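Local coordinates for bromodomain protein, putative (Plasmodium falciparum 3D7, PDB 4PY6) that probably recognises acetylated lysines through its bromodomain, the part held here, whose pocket binds a dihydropteridinone ligand, at residues F90-K95 against F125-W129. Numbering follows the deposited sequence.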
loop_
_atom_site.group_PDB
_atom_site.type_symbol
_atom_site.label_atom_id
_atom_site.label_comp_id
_atom_site.label_asym_id
_atom_site.label_seq_id
_atom_site.Cartn_x
_atom_site.Cartn_y
_atom_site.Cartn_z
ATOM N N PHE A 90 -17.036 -8.719 1.906
ATOM C CA PHE A 90 -16.011 -7.995 2.664
ATOM C C PHE A 90 -15.126 -7.240 1.665
ATOM O O PHE A 90 -14.784 -6.083 1.911
ATOM C CB PHE A 90 -15.183 -8.983 3.517
ATOM C CG PHE A 90 -13.801 -8.533 3.943
ATOM C CD1 PHE A 90 -12.694 -8.768 3.132
ATOM C CD2 PHE A 90 -13.598 -7.925 5.175
ATOM C CE1 PHE A 90 -11.417 -8.361 3.528
ATOM C CE2 PHE A 90 -12.318 -7.528 5.574
ATOM C CZ PHE A 90 -11.236 -7.752 4.749
ATOM N N TYR A 91 -14.755 -7.911 0.548
ATOM C CA TYR A 91 -13.943 -7.376 -0.550
ATOM C C TYR A 91 -14.606 -6.121 -1.128
ATOM O O TYR A 91 -13.932 -5.103 -1.298
ATOM C CB TYR A 91 -13.732 -8.456 -1.642
ATOM C CG TYR A 91 -13.097 -7.949 -2.920
ATOM C CD1 TYR A 91 -11.713 -7.895 -3.061
ATOM C CD2 TYR A 91 -13.879 -7.541 -3.997
ATOM C CE1 TYR A 91 -11.122 -7.411 -4.226
ATOM C CE2 TYR A 91 -13.299 -7.047 -5.165
ATOM C CZ TYR A 91 -11.920 -6.987 -5.277
ATOM O OH TYR A 91 -11.340 -6.513 -6.428
ATOM N N HIS A 92 -15.923 -6.198 -1.416
ATOM C CA HIS A 92 -16.717 -5.097 -1.962
ATOM C C HIS A 92 -16.788 -3.907 -1.015
ATOM O O HIS A 92 -16.720 -2.770 -1.480
ATOM C CB HIS A 92 -18.127 -5.568 -2.356
ATOM C CG HIS A 92 -18.165 -6.480 -3.547
ATOM N ND1 HIS A 92 -19.189 -7.396 -3.717
ATOM C CD2 HIS A 92 -17.307 -6.588 -4.588
ATOM C CE1 HIS A 92 -18.923 -8.026 -4.850
ATOM N NE2 HIS A 92 -17.799 -7.575 -5.408
ATOM N N ASP A 93 -16.890 -4.168 0.308
ATOM C CA ASP A 93 -16.940 -3.130 1.344
ATOM C C ASP A 93 -15.589 -2.446 1.527
ATOM O O ASP A 93 -15.543 -1.224 1.664
ATOM C CB ASP A 93 -17.471 -3.687 2.677
ATOM C CG ASP A 93 -18.985 -3.653 2.852
ATOM O OD1 ASP A 93 -19.691 -3.269 1.892
ATOM O OD2 ASP A 93 -19.460 -3.986 3.955
ATOM N N MET A 94 -14.488 -3.227 1.511
ATOM C CA MET A 94 -13.129 -2.694 1.636
ATOM C C MET A 94 -12.810 -1.800 0.441
ATOM O O MET A 94 -12.297 -0.701 0.637
ATOM C CB MET A 94 -12.093 -3.820 1.768
ATOM C CG MET A 94 -12.133 -4.550 3.100
ATOM S SD MET A 94 -11.410 -3.632 4.479
ATOM C CE MET A 94 -9.703 -4.023 4.266
ATOM N N LYS A 95 -13.182 -2.244 -0.786
ATOM C CA LYS A 95 -12.998 -1.493 -2.035
ATOM C C LYS A 95 -13.835 -0.210 -2.045
ATOM O O LYS A 95 -13.401 0.799 -2.602
ATOM C CB LYS A 95 -13.352 -2.359 -3.259
ATOM C CG LYS A 95 -12.301 -3.417 -3.635
ATOM C CD LYS A 95 -11.069 -2.857 -4.361
ATOM C CE LYS A 95 -11.262 -2.661 -5.847
ATOM N NZ LYS A 95 -10.014 -2.187 -6.506
ATOM N N PHE A 125 -4.428 -3.426 -0.292
ATOM C CA PHE A 125 -5.540 -4.351 -0.050
ATOM C C PHE A 125 -5.616 -5.415 -1.146
ATOM O O PHE A 125 -5.807 -6.592 -0.833
ATOM C CB PHE A 125 -6.891 -3.609 0.092
ATOM C CG PHE A 125 -8.109 -4.504 -0.013
ATOM C CD1 PHE A 125 -8.425 -5.397 1.006
ATOM C CD2 PHE A 125 -8.915 -4.481 -1.144
ATOM C CE1 PHE A 125 -9.525 -6.253 0.892
ATOM C CE2 PHE A 125 -10.019 -5.333 -1.256
ATOM C CZ PHE A 125 -10.313 -6.217 -0.238
ATOM N N GLU A 126 -5.472 -4.996 -2.425
ATOM C CA GLU A 126 -5.502 -5.883 -3.591
ATOM C C GLU A 126 -4.380 -6.916 -3.551
ATOM O O GLU A 126 -4.593 -8.047 -3.987
ATOM C CB GLU A 126 -5.463 -5.087 -4.901
ATOM C CG GLU A 126 -6.818 -4.556 -5.349
ATOM C CD GLU A 126 -7.854 -5.575 -5.791
ATOM O OE1 GLU A 126 -7.471 -6.646 -6.318
ATOM O OE2 GLU A 126 -9.062 -5.281 -5.642
ATOM N N PHE A 127 -3.200 -6.536 -3.011
ATOM C CA PHE A 127 -2.058 -7.440 -2.845
ATOM C C PHE A 127 -2.408 -8.483 -1.786
ATOM O O PHE A 127 -2.215 -9.674 -2.022
ATOM C CB PHE A 127 -0.780 -6.664 -2.451
ATOM C CG PHE A 127 0.377 -7.532 -2.001
ATOM C CD1 PHE A 127 0.548 -7.853 -0.657
ATOM C CD2 PHE A 127 1.288 -8.037 -2.920
ATOM C CE1 PHE A 127 1.607 -8.667 -0.244
ATOM C CE2 PHE A 127 2.350 -8.848 -2.504
ATOM C CZ PHE A 127 2.506 -9.152 -1.169
ATOM N N LEU A 128 -2.918 -8.023 -0.624
ATOM C CA LEU A 128 -3.309 -8.862 0.510
ATOM C C LEU A 128 -4.459 -9.804 0.173
ATOM O O LEU A 128 -4.489 -10.926 0.679
ATOM C CB LEU A 128 -3.639 -8.009 1.748
ATOM C CG LEU A 128 -2.447 -7.336 2.442
ATOM C CD1 LEU A 128 -2.907 -6.202 3.331
ATOM C CD2 LEU A 128 -1.618 -8.339 3.239
ATOM N N TRP A 129 -5.387 -9.359 -0.700
ATOM C CA TRP A 129 -6.513 -10.174 -1.156
ATOM C C TRP A 129 -6.013 -11.256 -2.115
ATOM O O TRP A 129 -6.453 -12.395 -2.011
ATOM C CB TRP A 129 -7.603 -9.313 -1.815
ATOM C CG TRP A 129 -8.790 -10.103 -2.285
ATOM C CD1 TRP A 129 -9.024 -10.557 -3.549
ATOM C CD2 TRP A 129 -9.886 -10.564 -1.483
ATOM N NE1 TRP A 129 -10.202 -11.264 -3.588
ATOM C CE2 TRP A 129 -10.755 -11.282 -2.334
ATOM C CE3 TRP A 129 -10.226 -10.430 -0.125
ATOM C CZ2 TRP A 129 -11.945 -11.863 -1.876
ATOM C CZ3 TRP A 129 -11.407 -11.003 0.326
ATOM C CH2 TRP A 129 -12.246 -11.716 -0.541
#
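Glu126 OE2 is gripped by two groups of the facing helix: Tyr91 OH donates to its syn lone pair at 2.7 Å, and Lys95 NZ adds a weak salt-bridge bond at 3.4 Å. The pair joins helices 87-104 and 112-138, the last two of the left-handed four-helix bundle of the bromodomain; the axes of segments 90-95 and 125-129 run nearly antiparallel, 165° apart, and come within 11.6 Å. The phenol ring and the carboxylate stand nearly perpendicular, 87° apart, and Glu126 reaches the hydroxyl through a bend at chi2. The stronger partner of Lys95 NZ is Asp122, one turn before Glu126, so the ammonium probably divides its charge between the two acids.

Next to these polar groups is an aromatic cluster of Tyr91, Phe125 and Trp129. Tyr91 sets its CB and CD1 over one indole face of Trp129, its own ring oblique to the indole; CB sits 3.8 Å from the six-membered ring centroid, a CH-pi contact. Phe125 enters as a knob among Phe90, Tyr91, Met94 and Lys95, its CG anti to the backbone N (chi1 165°) and its ring directed into the facing helix. Leu27 and Val31 of helix 22-32 also touch the cluster, at Trp129 and Phe125 respectively. Met94 CB makes a CH-pi contact over one face of the Phe125 ring, 3.8 Å from its centroid, whereas Phe90 CE1 meets that ring at its edge, 3.9 Å from Phe125 CE1.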